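Local coordinates for putative diflavin flavoprotein A 3 (Synechocystis sp., PDB 6H0C) that probably carries electrons from NADH to oxygen, reducing it to water, and is represented here by its flavodiiron core of a metallo-beta-lactamase-like domain and a flavodoxin-like domain, at residues Gln101-Cys106 and Asn124-Val129; Asp181-Glu186 and Gly230-Tyr235; Ala259-Ser264 and Ile290-Ser295; Ile276-Thr281 and Met387-Gly392. All coordinates share one frame; numbering follows the deposited sequence.

Contact 1: Gln101-Cys106 and Asn124-Val129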
loop_
_atom_site.group_PDB
_atom_site.type_symbol
_atom_site.label_atom_id
_atom_site.label_comp_id
_atom_site.label_asym_id
_atom_site.label_seq_id
_atom_site.Cartn_x
_atom_site.Cartn_y
_atom_site.Cartn_z
ATOM N N GLN A 101 -2.547 16.186 23.304
ATOM C CA GLN A 101 -3.407 17.263 22.839
ATOM C C GLN A 101 -3.619 17.234 21.328
ATOM O O GLN A 101 -4.459 17.965 20.806
ATOM C CB GLN A 101 -2.829 18.623 23.239
ATOM C CG GLN A 101 -1.674 19.079 22.364
ATOM C CD GLN A 101 -0.454 18.188 22.498
ATOM O OE1 GLN A 101 -0.123 17.734 23.593
ATOM N NE2 GLN A 101 0.214 17.926 21.381
ATOM N N ALA A 102 -2.862 16.401 20.621
ATOM C CA ALA A 102 -2.934 16.398 19.163
ATOM C C ALA A 102 -4.214 15.739 18.652
ATOM O O ALA A 102 -4.776 14.855 19.302
ATOM C CB ALA A 102 -1.716 15.707 18.575
ATOM N N THR A 103 -4.672 16.181 17.487
ATOM C CA THR A 103 -5.794 15.539 16.814
ATOM C C THR A 103 -5.313 14.706 15.627
ATOM O O THR A 103 -4.456 15.140 14.855
ATOM C CB THR A 103 -6.803 16.569 16.322
ATOM O OG1 THR A 103 -7.337 17.266 17.449
ATOM C CG2 THR A 103 -7.935 15.889 15.580
ATOM N N ILE A 104 -5.860 13.502 15.487
ATOM C CA ILE A 104 -5.524 12.667 14.346
ATOM C C ILE A 104 -6.335 13.083 13.117
ATOM O O ILE A 104 -7.554 13.243 13.184
ATOM C CB ILE A 104 -5.769 11.179 14.642
ATOM C CG1 ILE A 104 -4.828 10.698 15.751
ATOM C CG2 ILE A 104 -5.587 10.351 13.366
ATOM C CD1 ILE A 104 -5.433 9.649 16.674
ATOM N N ILE A 105 -5.641 13.261 12.000
ATOM C CA ILE A 105 -6.266 13.602 10.729
ATOM C C ILE A 105 -6.089 12.454 9.733
ATOM O O ILE A 105 -4.954 12.049 9.446
ATOM C CB ILE A 105 -5.651 14.883 10.126
ATOM C CG1 ILE A 105 -5.735 16.039 11.123
ATOM C CG2 ILE A 105 -6.318 15.222 8.804
ATOM C CD1 ILE A 105 -7.150 16.383 11.533
ATOM N N CYS A 106 -7.190 11.933 9.199
ATOM C CA CYS A 106 -7.096 10.793 8.286
ATOM C C CYS A 106 -8.391 10.539 7.511
ATOM O O CYS A 106 -9.403 11.193 7.738
ATOM C CB CYS A 106 -6.701 9.533 9.066
ATOM S SG CYS A 106 -7.956 8.967 10.247
ATOM N N ASN A 124 -6.513 8.193 23.482
ATOM C CA ASN A 124 -7.848 8.561 23.055
ATOM C C ASN A 124 -7.852 9.962 22.459
ATOM O O ASN A 124 -8.749 10.760 22.735
ATOM C CB ASN A 124 -8.829 8.467 24.227
ATOM C CG ASN A 124 -10.230 8.045 23.791
ATOM O OD1 ASN A 124 -10.447 7.638 22.647
ATOM N ND2 ASN A 124 -11.181 8.130 24.712
ATOM N N ASN A 125 -6.827 10.262 21.665
ATOM C CA ASN A 125 -6.807 11.492 20.888
ATOM C C ASN A 125 -7.991 11.491 19.951
ATOM O O ASN A 125 -8.347 10.445 19.406
ATOM C CB ASN A 125 -5.517 11.629 20.081
ATOM C CG ASN A 125 -4.295 11.685 20.949
ATOM O OD1 ASN A 125 -3.976 10.726 21.650
ATOM N ND2 ASN A 125 -3.590 12.803 20.900
ATOM N N PRO A 126 -8.604 12.661 19.752
ATOM C CA PRO A 126 -9.738 12.707 18.833
ATOM C C PRO A 126 -9.271 12.500 17.394
ATOM O O PRO A 126 -8.124 12.806 17.050
ATOM C CB PRO A 126 -10.304 14.111 19.049
ATOM C CG PRO A 126 -9.118 14.919 19.429
ATOM C CD PRO A 126 -8.236 13.997 20.246
ATOM N N ILE A 127 -10.162 11.951 16.577
ATOM C CA ILE A 127 -9.922 11.755 15.158
ATOM C C ILE A 127 -10.836 12.666 14.362
ATOM O O ILE A 127 -12.050 12.680 14.581
ATOM C CB ILE A 127 -10.179 10.301 14.731
ATOM C CG1 ILE A 127 -9.191 9.358 15.413
ATOM C CG2 ILE A 127 -10.100 10.167 13.216
ATOM C CD1 ILE A 127 -9.570 7.891 15.288
ATOM N N GLN A 128 -10.258 13.431 13.446
ATOM C CA GLN A 128 -11.065 14.207 12.519
ATOM C C GLN A 128 -10.938 13.604 11.122
ATOM O O GLN A 128 -9.862 13.627 10.517
ATOM C CB GLN A 128 -10.648 15.676 12.525
ATOM C CG GLN A 128 -11.527 16.575 11.658
ATOM C CD GLN A 128 -11.130 18.045 11.738
ATOM O OE1 GLN A 128 -10.555 18.499 12.733
ATOM N NE2 GLN A 128 -11.430 18.794 10.682
ATOM N N VAL A 129 -12.038 13.050 10.621
ATOM C CA VAL A 129 -12.054 12.408 9.313
ATOM C C VAL A 129 -12.091 13.424 8.172
ATOM O O VAL A 129 -12.850 14.390 8.201
ATOM C CB VAL A 129 -13.250 11.460 9.185
ATOM C CG1 VAL A 129 -13.324 10.891 7.790
ATOM C CG2 VAL A 129 -13.135 10.346 10.212
#
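N125 reaches the backbone of A102 just before two parallel strands, 103-106 and 127-129, come into register. CB of N125 packs 3.9 Å from CD1 of I104, and the side chains cross at about a right angle. CG of N125 lies anti to its carbonyl carbon (chi1 -62°). From there the amide nitrogen ND2 takes the carbonyl oxygen of A102, 2.9 Å from ND2 to O. The bond is nearly straight, and the oxygen lies in the amide plane of N125. ND2 also bonds the carbonyl of A99, so two backbone oxygens grip one amide group.

I104 bonds through both its N and its O, N to O of P126 at 2.8 Å and O to N of Q128 at 2.7 Å. The next bond, from N of C106 to O of Q128, is weak. I104, C106, I127 and V129 share one face of the sheet, where SG of C106 sits 3.9 Å from CG2 of I127. I104, C106 and V129 touch helix 108-117, which connects the strands in a beta-alpha-beta crossover. On the face of I105 and Q128, CD1 of I105 meets CB of Q128 at 3.7 Å, their side chains side by side. Strand 127-129 is an outermost strand of this sheet in the metallo-hydrolase domain. The chemistry implies an edge strand fixed mainly by its backbone, with N125 tying down the turn before it.

Contact 2: Asp181-Glu186 and Gly230-Tyr235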
loop_
_atom_site.group_PDB
_atom_site.type_symbol
_atom_site.label_atom_id
_atom_site.label_comp_id
_atom_site.label_asym_id
_atom_site.label_seq_id
_atom_site.Cartn_x
_atom_site.Cartn_y
_atom_site.Cartn_z
ATOM N N ASP A 181 21.797 9.569 -0.023
ATOM C CA ASP A 181 22.053 10.801 0.715
ATOM C C ASP A 181 21.250 11.958 0.158
ATOM O O ASP A 181 20.956 12.909 0.877
ATOM C CB ASP A 181 23.540 11.146 0.689
ATOM C CG ASP A 181 24.365 10.236 1.577
ATOM O OD1 ASP A 181 23.846 9.790 2.631
ATOM O OD2 ASP A 181 25.532 9.970 1.213
ATOM N N GLN A 182 20.887 11.872 -1.119
ATOM C CA GLN A 182 20.116 12.935 -1.764
ATOM C C GLN A 182 18.685 13.001 -1.241
ATOM O O GLN A 182 17.934 12.028 -1.336
ATOM C CB GLN A 182 20.106 12.748 -3.281
ATOM C CG GLN A 182 21.464 12.922 -3.901
ATOM C CD GLN A 182 22.226 14.062 -3.247
ATOM O OE1 GLN A 182 21.752 15.204 -3.212
ATOM N NE2 GLN A 182 23.404 13.754 -2.698
ATOM N N VAL A 183 18.314 14.149 -0.684
ATOM C CA VAL A 183 16.952 14.351 -0.207
ATOM C C VAL A 183 16.012 14.594 -1.387
ATOM O O VAL A 183 14.837 14.225 -1.351
ATOM C CB VAL A 183 16.872 15.530 0.783
ATOM C CG1 VAL A 183 15.410 15.864 1.119
ATOM C CG2 VAL A 183 17.674 15.206 2.038
ATOM N N PHE A 184 16.537 15.213 -2.437
ATOM C CA PHE A 184 15.759 15.425 -3.641
ATOM C C PHE A 184 16.248 14.528 -4.769
ATOM O O PHE A 184 17.293 13.898 -4.660
ATOM C CB PHE A 184 15.812 16.888 -4.059
ATOM C CG PHE A 184 14.918 17.772 -3.246
ATOM C CD1 PHE A 184 15.379 18.362 -2.079
ATOM C CD2 PHE A 184 13.610 18.012 -3.649
ATOM C CE1 PHE A 184 14.554 19.180 -1.323
ATOM C CE2 PHE A 184 12.777 18.826 -2.900
ATOM C CZ PHE A 184 13.251 19.412 -1.734
ATOM N N ASP A 185 15.489 14.484 -5.856
ATOM C CA ASP A 185 15.705 13.494 -6.899
ATOM C C ASP A 185 16.401 14.037 -8.154
ATOM O O ASP A 185 15.951 13.765 -9.269
ATOM C CB ASP A 185 14.353 12.873 -7.293
ATOM C CG ASP A 185 13.431 13.864 -7.998
ATOM O OD1 ASP A 185 13.544 15.085 -7.739
ATOM O OD2 ASP A 185 12.600 13.425 -8.824
ATOM N N GLU A 186 17.491 14.790 -8.004
ATOM C CA GLU A 186 18.197 15.228 -9.212
ATOM C C GLU A 186 18.818 14.029 -9.896
ATOM O O GLU A 186 19.463 13.205 -9.249
ATOM C CB GLU A 186 19.276 16.261 -8.923
ATOM C CG GLU A 186 19.889 16.803 -10.210
ATOM C CD GLU A 186 20.578 18.142 -10.015
ATOM O OE1 GLU A 186 20.415 19.032 -10.885
ATOM O OE2 GLU A 186 21.286 18.302 -8.991
ATOM N N GLY A 230 11.755 7.261 -0.298
ATOM C CA GLY A 230 12.765 7.707 -1.241
ATOM C C GLY A 230 12.919 9.215 -1.265
ATOM O O GLY A 230 12.442 9.908 -0.366
ATOM N N PRO A 231 13.585 9.740 -2.301
ATOM C CA PRO A 231 13.760 11.189 -2.404
ATOM C C PRO A 231 12.443 11.889 -2.675
ATOM O O PRO A 231 11.501 11.270 -3.183
ATOM C CB PRO A 231 14.701 11.343 -3.599
ATOM C CG PRO A 231 14.397 10.157 -4.450
ATOM C CD PRO A 231 14.135 9.033 -3.470
ATOM N N LEU A 232 12.370 13.168 -2.335
ATOM C CA LEU A 232 11.240 13.973 -2.764
ATOM C C LEU A 232 11.296 14.103 -4.283
ATOM O O LEU A 232 12.378 14.070 -4.876
ATOM C CB LEU A 232 11.243 15.344 -2.079
ATOM C CG LEU A 232 10.713 15.299 -0.641
ATOM C CD1 LEU A 232 11.760 14.715 0.305
ATOM C CD2 LEU A 232 10.259 16.663 -0.178
ATOM N N VAL A 233 10.130 14.224 -4.908
ATOM C CA VAL A 233 10.045 14.237 -6.359
ATOM C C VAL A 233 9.849 15.664 -6.850
ATOM O O VAL A 233 8.736 16.203 -6.809
ATOM C CB VAL A 233 8.886 13.339 -6.865
ATOM C CG1 VAL A 233 8.953 13.194 -8.382
ATOM C CG2 VAL A 233 8.931 11.973 -6.179
ATOM N N ARG A 234 10.939 16.283 -7.294
ATOM C CA ARG A 234 10.861 17.627 -7.851
ATOM C C ARG A 234 11.365 17.660 -9.294
ATOM O O ARG A 234 10.664 18.095 -10.214
ATOM C CB ARG A 234 11.656 18.615 -6.996
ATOM C CG ARG A 234 11.621 20.040 -7.542
ATOM C CD ARG A 234 12.061 21.036 -6.496
ATOM N NE ARG A 234 11.089 21.141 -5.412
ATOM C CZ ARG A 234 11.360 21.661 -4.218
ATOM N NH1 ARG A 234 12.578 22.124 -3.960
ATOM N NH2 ARG A 234 10.419 21.719 -3.281
ATOM N N TYR A 235 12.581 17.174 -9.486
ATOM C CA TYR A 235 13.204 17.204 -10.792
ATOM C C TYR A 235 12.625 16.156 -11.729
ATOM O O TYR A 235 12.602 16.357 -12.944
ATOM C CB TYR A 235 14.709 17.026 -10.638
ATOM C CG TYR A 235 15.285 18.083 -9.739
ATOM C CD1 TYR A 235 15.440 19.385 -10.194
ATOM C CD2 TYR A 235 15.648 17.794 -8.432
ATOM C CE1 TYR A 235 15.958 20.371 -9.382
ATOM C CE2 TYR A 235 16.169 18.775 -7.610
ATOM C CZ TYR A 235 16.321 20.064 -8.096
ATOM O OH TYR A 235 16.836 21.055 -7.292
#
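D185 joins two loops of the metallo-beta-lactamase-like domain, one leading to helix 189-202 and one to helix 237-253. It is the tight part of the contact. Its carboxylate meets consecutive backbone amides. OD1 receives N of Y235 on its syn side at 2.9 Å. It also receives N of R234, 2.9 Å away, from above the carboxylate plane. CG of D185 stands between N and carbonyl carbon (chi1 68°), which brings it toward segment 230-235. OD2 forms a salt bridge with R195 and a bond to N of G236. These donors would favour the charged form of D185.

Nearby, N of L232 bonds O of V183 at 2.9 Å. P231 packs its ring against the 184-185 backbone, and its CG lies 3.9 Å from CB of D185. The V183 and L232 side chains lie side by side, CG1 of V183 3.9 Å from CD1 of L232, close to strand 4-11.

The side of E186 and Y235 is looser. Both are exposed. They touch through CD2 of Y235 and CB of E186 at 4.0 Å, and the edge of the Y235 ring meets CB of F184. Packing is close again where F184 meets R234, which is anchored through NE to T224. The ring and guanidinium planes are 36° apart, and CE2 of F184 sits over the guanidinium centre, 3.4 Å from CZ of R234.

Contact 3: Ala259-Ser264 and Ile290-Ser295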
loop_
_atom_site.group_PDB
_atom_site.type_symbol
_atom_site.label_atom_id
_atom_site.label_comp_id
_atom_site.label_asym_id
_atom_site.label_seq_id
_atom_site.Cartn_x
_atom_site.Cartn_y
_atom_site.Cartn_z
ATOM N N ALA A 259 -8.192 -11.946 -11.307
ATOM C CA ALA A 259 -8.778 -11.406 -10.081
ATOM C C ALA A 259 -8.096 -12.065 -8.888
ATOM O O ALA A 259 -8.171 -13.280 -8.710
ATOM C CB ALA A 259 -10.273 -11.641 -10.047
ATOM N N LEU A 260 -7.407 -11.263 -8.087
ATOM C CA LEU A 260 -6.635 -11.779 -6.969
ATOM C C LEU A 260 -7.278 -11.304 -5.691
ATOM O O LEU A 260 -7.114 -10.152 -5.287
ATOM C CB LEU A 260 -5.178 -11.319 -7.053
ATOM C CG LEU A 260 -4.264 -11.538 -5.847
ATOM C CD1 LEU A 260 -4.135 -13.007 -5.540
ATOM C CD2 LEU A 260 -2.888 -10.935 -6.122
ATOM N N ILE A 261 -8.031 -12.201 -5.070
ATOM C CA ILE A 261 -8.799 -11.884 -3.877
ATOM C C ILE A 261 -8.039 -12.327 -2.630
ATOM O O ILE A 261 -7.823 -13.527 -2.440
ATOM C CB ILE A 261 -10.180 -12.578 -3.928
ATOM C CG1 ILE A 261 -10.944 -12.115 -5.174
ATOM C CG2 ILE A 261 -10.949 -12.330 -2.641
ATOM C CD1 ILE A 261 -12.154 -12.953 -5.521
ATOM N N TYR A 262 -7.611 -11.383 -1.793
ATOM C CA TYR A 262 -6.969 -11.772 -0.535
ATOM C C TYR A 262 -7.675 -11.165 0.678
ATOM O O TYR A 262 -8.419 -10.195 0.554
ATOM C CB TYR A 262 -5.482 -11.405 -0.544
ATOM C CG TYR A 262 -5.152 -9.966 -0.865
ATOM C CD1 TYR A 262 -5.146 -9.001 0.123
ATOM C CD2 TYR A 262 -4.810 -9.580 -2.159
ATOM C CE1 TYR A 262 -4.830 -7.683 -0.170
ATOM C CE2 TYR A 262 -4.487 -8.272 -2.456
ATOM C CZ TYR A 262 -4.495 -7.324 -1.457
ATOM O OH TYR A 262 -4.173 -6.010 -1.740
ATOM N N ALA A 263 -7.447 -11.752 1.848
ATOM C CA ALA A 263 -8.295 -11.491 3.009
ATOM C C ALA A 263 -8.201 -10.060 3.546
ATOM O O ALA A 263 -9.224 -9.453 3.870
ATOM C CB ALA A 263 -7.967 -12.476 4.111
ATOM N N SER A 264 -6.985 -9.527 3.655
ATOM C CA SER A 264 -6.800 -8.163 4.150
ATOM C C SER A 264 -5.462 -7.566 3.710
ATOM O O SER A 264 -4.595 -8.271 3.173
ATOM C CB SER A 264 -6.905 -8.131 5.673
ATOM O OG SER A 264 -5.754 -8.718 6.246
ATOM N N ILE A 290 -8.100 -7.592 -5.059
ATOM C CA ILE A 290 -9.308 -7.356 -4.288
ATOM C C ILE A 290 -9.027 -7.630 -2.815
ATOM O O ILE A 290 -8.627 -8.743 -2.443
ATOM C CB ILE A 290 -10.459 -8.253 -4.749
ATOM C CG1 ILE A 290 -10.797 -7.979 -6.214
ATOM C CG2 ILE A 290 -11.665 -8.079 -3.832
ATOM C CD1 ILE A 290 -11.582 -6.721 -6.417
ATOM N N ASN A 291 -9.208 -6.605 -1.989
ATOM C CA ASN A 291 -9.135 -6.742 -0.541
ATOM C C ASN A 291 -10.524 -7.145 -0.051
ATOM O O ASN A 291 -11.447 -6.330 -0.043
ATOM C CB ASN A 291 -8.657 -5.424 0.093
ATOM C CG ASN A 291 -8.550 -5.487 1.612
ATOM O OD1 ASN A 291 -9.166 -6.327 2.261
ATOM N ND2 ASN A 291 -7.777 -4.570 2.185
ATOM N N ALA A 292 -10.675 -8.413 0.325
ATOM C CA ALA A 292 -11.978 -8.948 0.709
ATOM C C ALA A 292 -12.572 -8.169 1.879
ATOM O O ALA A 292 -13.784 -7.973 1.973
ATOM C CB ALA A 292 -11.856 -10.426 1.060
ATOM N N GLU A 293 -11.698 -7.707 2.761
ATOM C CA GLU A 293 -12.115 -7.001 3.965
ATOM C C GLU A 293 -12.800 -5.671 3.657
ATOM O O GLU A 293 -13.733 -5.277 4.345
ATOM C CB GLU A 293 -10.895 -6.761 4.847
ATOM C CG GLU A 293 -11.190 -6.583 6.297
ATOM C CD GLU A 293 -9.926 -6.597 7.116
ATOM O OE1 GLU A 293 -9.042 -5.760 6.852
ATOM O OE2 GLU A 293 -9.804 -7.458 8.010
ATOM N N THR A 294 -12.334 -4.977 2.623
ATOM C CA THR A 294 -12.788 -3.615 2.383
ATOM C C THR A 294 -13.545 -3.478 1.070
ATOM O O THR A 294 -14.180 -2.460 0.819
ATOM C CB THR A 294 -11.607 -2.628 2.381
ATOM O OG1 THR A 294 -10.729 -2.950 1.300
ATOM C CG2 THR A 294 -10.841 -2.702 3.699
ATOM N N SER A 295 -13.486 -4.508 0.239
ATOM C CA SER A 295 -14.162 -4.488 -1.048
ATOM C C SER A 295 -15.669 -4.672 -0.883
ATOM O O SER A 295 -16.131 -5.253 0.102
ATOM C CB SER A 295 -13.594 -5.578 -1.952
ATOM O OG SER A 295 -14.100 -5.462 -3.266
#
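I290 and I261 lie side by side on one face of the parallel sheet of a flavodoxin-like domain. Strands 257-262 and 286-291 are neighbours here, joined through helix 268-281 as a beta-alpha-beta unit. CB of I290 meets CG1 of I261 at 3.9 Å. N of I290 bonds O of L260 at 2.8 Å. O of I290 accepts N of Y262 at 2.9 Å and also lies over one face of the Y262 ring, offset toward the rim.

N291 follows on the other face. Its CG is anti to the backbone N (chi1 -180°), which brings CG toward A263 and S264; OD1 of N291 lies 3.5 Å from CA of S264. ND2 bonds the carbonyl of P152, from the metallo-hydrolase part of the chain. OD1 takes a weak bond from N of E293. O of N291 accepts N of both T294 and S295, which marks the chain turning away from the strand.

A292 closes the strand pairing: its N bonds O of Y262 at 2.9 Å. Its CB comes 4.3 Å from CG2 of I261, and P324 of helix 323-335 also touches A292.

E293 lies at the exposed end. Its N makes a weak bond to O of A263. The side chain is extended beyond CG, and OE1 of E293 rests 3.4 Å from CB of S264.

Contact 4: Ile276-Thr281 and Met387-Gly392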
loop_
_atom_site.group_PDB
_atom_site.type_symbol
_atom_site.label_atom_id
_atom_site.label_comp_id
_atom_site.label_asym_id
_atom_site.label_seq_id
_atom_site.Cartn_x
_atom_site.Cartn_y
_atom_site.Cartn_z
ATOM N N ILE A 276 2.780 -13.145 -5.476
ATOM C CA ILE A 276 2.070 -13.821 -6.562
ATOM C C ILE A 276 1.645 -12.835 -7.660
ATOM O O ILE A 276 1.816 -13.109 -8.849
ATOM C CB ILE A 276 0.838 -14.580 -6.034
ATOM C CG1 ILE A 276 1.294 -15.725 -5.119
ATOM C CG2 ILE A 276 -0.018 -15.100 -7.185
ATOM C CD1 ILE A 276 0.169 -16.389 -4.367
ATOM N N ALA A 277 1.113 -11.684 -7.263
ATOM C CA ALA A 277 0.692 -10.685 -8.236
ATOM C C ALA A 277 1.852 -10.251 -9.137
ATOM O O ALA A 277 1.691 -10.094 -10.342
ATOM C CB ALA A 277 0.092 -9.473 -7.530
ATOM N N ARG A 278 3.019 -10.051 -8.541
ATOM C CA ARG A 278 4.172 -9.591 -9.297
ATOM C C ARG A 278 4.602 -10.656 -10.315
ATOM O O ARG A 278 4.999 -10.333 -11.442
ATOM C CB ARG A 278 5.307 -9.223 -8.337
ATOM C CG ARG A 278 6.692 -9.120 -8.960
ATOM C CD ARG A 278 6.805 -8.047 -10.029
ATOM N NE ARG A 278 8.205 -7.932 -10.433
ATOM C CZ ARG A 278 8.641 -7.244 -11.482
ATOM N NH1 ARG A 278 7.782 -6.602 -12.263
ATOM N NH2 ARG A 278 9.943 -7.207 -11.749
ATOM N N GLY A 279 4.495 -11.924 -9.932
ATOM C CA GLY A 279 4.775 -13.008 -10.857
ATOM C C GLY A 279 3.831 -12.977 -12.051
ATOM O O GLY A 279 4.236 -13.255 -13.183
ATOM N N ILE A 280 2.568 -12.632 -11.804
ATOM C CA ILE A 280 1.577 -12.554 -12.875
ATOM C C ILE A 280 1.824 -11.349 -13.779
ATOM O O ILE A 280 1.880 -11.495 -15.007
ATOM C CB ILE A 280 0.138 -12.478 -12.317
ATOM C CG1 ILE A 280 -0.230 -13.782 -11.610
ATOM C CG2 ILE A 280 -0.872 -12.213 -13.427
ATOM C CD1 ILE A 280 -1.581 -13.730 -10.900
ATOM N N THR A 281 1.970 -10.165 -13.184
ATOM C CA THR A 281 2.095 -8.942 -13.974
ATOM C C THR A 281 3.414 -8.892 -14.752
ATOM O O THR A 281 3.469 -8.353 -15.864
ATOM C CB THR A 281 1.987 -7.667 -13.103
ATOM O OG1 THR A 281 3.022 -7.664 -12.112
ATOM C CG2 THR A 281 0.622 -7.582 -12.429
ATOM N N MET A 387 9.221 -18.301 -4.642
ATOM C CA MET A 387 8.325 -19.403 -4.983
ATOM C C MET A 387 6.943 -18.874 -5.375
ATOM O O MET A 387 6.386 -19.273 -6.396
ATOM C CB MET A 387 8.220 -20.392 -3.813
ATOM C CG MET A 387 7.163 -21.471 -3.995
ATOM S SD MET A 387 5.514 -20.996 -3.420
ATOM C CE MET A 387 5.655 -21.213 -1.644
ATOM N N CYS A 388 6.397 -17.966 -4.572
ATOM C CA CYS A 388 5.108 -17.352 -4.887
ATOM C C CYS A 388 5.145 -16.582 -6.213
ATOM O O CYS A 388 4.222 -16.672 -7.027
ATOM C CB CYS A 388 4.672 -16.419 -3.755
ATOM S SG CYS A 388 4.217 -17.287 -2.242
ATOM N N GLU A 389 6.210 -15.816 -6.415
ATOM C CA GLU A 389 6.387 -15.075 -7.651
ATOM C C GLU A 389 6.381 -16.053 -8.819
ATOM O O GLU A 389 5.738 -15.811 -9.839
ATOM C CB GLU A 389 7.688 -14.258 -7.601
ATOM C CG GLU A 389 7.972 -13.421 -8.838
ATOM C CD GLU A 389 9.171 -12.490 -8.660
ATOM O OE1 GLU A 389 9.409 -11.643 -9.545
ATOM O OE2 GLU A 389 9.878 -12.602 -7.639
ATOM N N GLU A 390 7.070 -17.181 -8.646
ATOM C CA GLU A 390 7.185 -18.176 -9.709
ATOM C C GLU A 390 5.842 -18.836 -9.983
ATOM O O GLU A 390 5.504 -19.120 -11.130
ATOM C CB GLU A 390 8.228 -19.234 -9.351
ATOM C CG GLU A 390 8.677 -20.043 -10.543
ATOM C CD GLU A 390 9.327 -19.179 -11.609
ATOM O OE1 GLU A 390 9.107 -19.446 -12.812
ATOM O OE2 GLU A 390 10.060 -18.234 -11.238
ATOM N N ALA A 391 5.073 -19.075 -8.923
ATOM C CA ALA A 391 3.718 -19.608 -9.062
ATOM C C ALA A 391 2.829 -18.652 -9.866
ATOM O O ALA A 391 2.056 -19.083 -10.728
ATOM C CB ALA A 391 3.106 -19.878 -7.692
ATOM N N GLY A 392 2.947 -17.357 -9.578
ATOM C CA GLY A 392 2.238 -16.339 -10.334
ATOM C C GLY A 392 2.616 -16.390 -11.803
ATOM O O GLY A 392 1.755 -16.329 -12.685
HETATM O O HOH W 1 10.770 -9.418 -8.953
#
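G279 and G392 bring the helix segments 276-281 and 387-392 to within 6.4 Å between axes, at a crossing angle of -40°. Backbone meets backbone at both glycines. CA of G279 lies 3.1 Å from O of E389, and CA of G392 lies 3.6 Å from O of I276; both are CA-H...O contacts. A CB on either glycine would collide with the opposing carbonyl.

I276 and I280 flank this crossing. CG1 of I276 packs 3.7 Å from CB of C388. CG1 of I280 comes 3.4 Å from O of G392.

In the flavodoxin-like fold these two helices cover the same face of the parallel sheet. I276 and A391 both touch I374 of strand 368-377, and I280 reaches strands 257-262 and 286-291.

R278 and E389 lie side by side, and both touch I29. CG of E389 is anti to its backbone N (chi1 -179°) and packs 3.8 Å from CA of G279. NE of R278 and OE1 of E389 are 4.0 Å apart, too far for a direct salt bridge. A water spans them: it donates to OE1 of E389 at 2.7 Å and weakly accepts from NE of R278. OE1 of E389 also forms a salt bridge with K282.

In the fold
From the N terminus, contact 1 comes first. It closes the short crossover through helix 108-117 and adds an edge strand to the seven-stranded sheet of the metallo-hydrolase domain. Contact 2 closes a longer loop in series, bringing together the lead-ins to helices 189-202 and 237-253; the second helix runs on to the flavodoxin-like domain. There contacts 3 and 4 cross: residues 276-281 lie between the two segments of contact 3, while 387-392 come after both. Their centres are about 17 Å apart, and L260 packs on A277 between them. Contact 3 pairs neighbouring strands; contact 4 ties the first helix of the domain to its last.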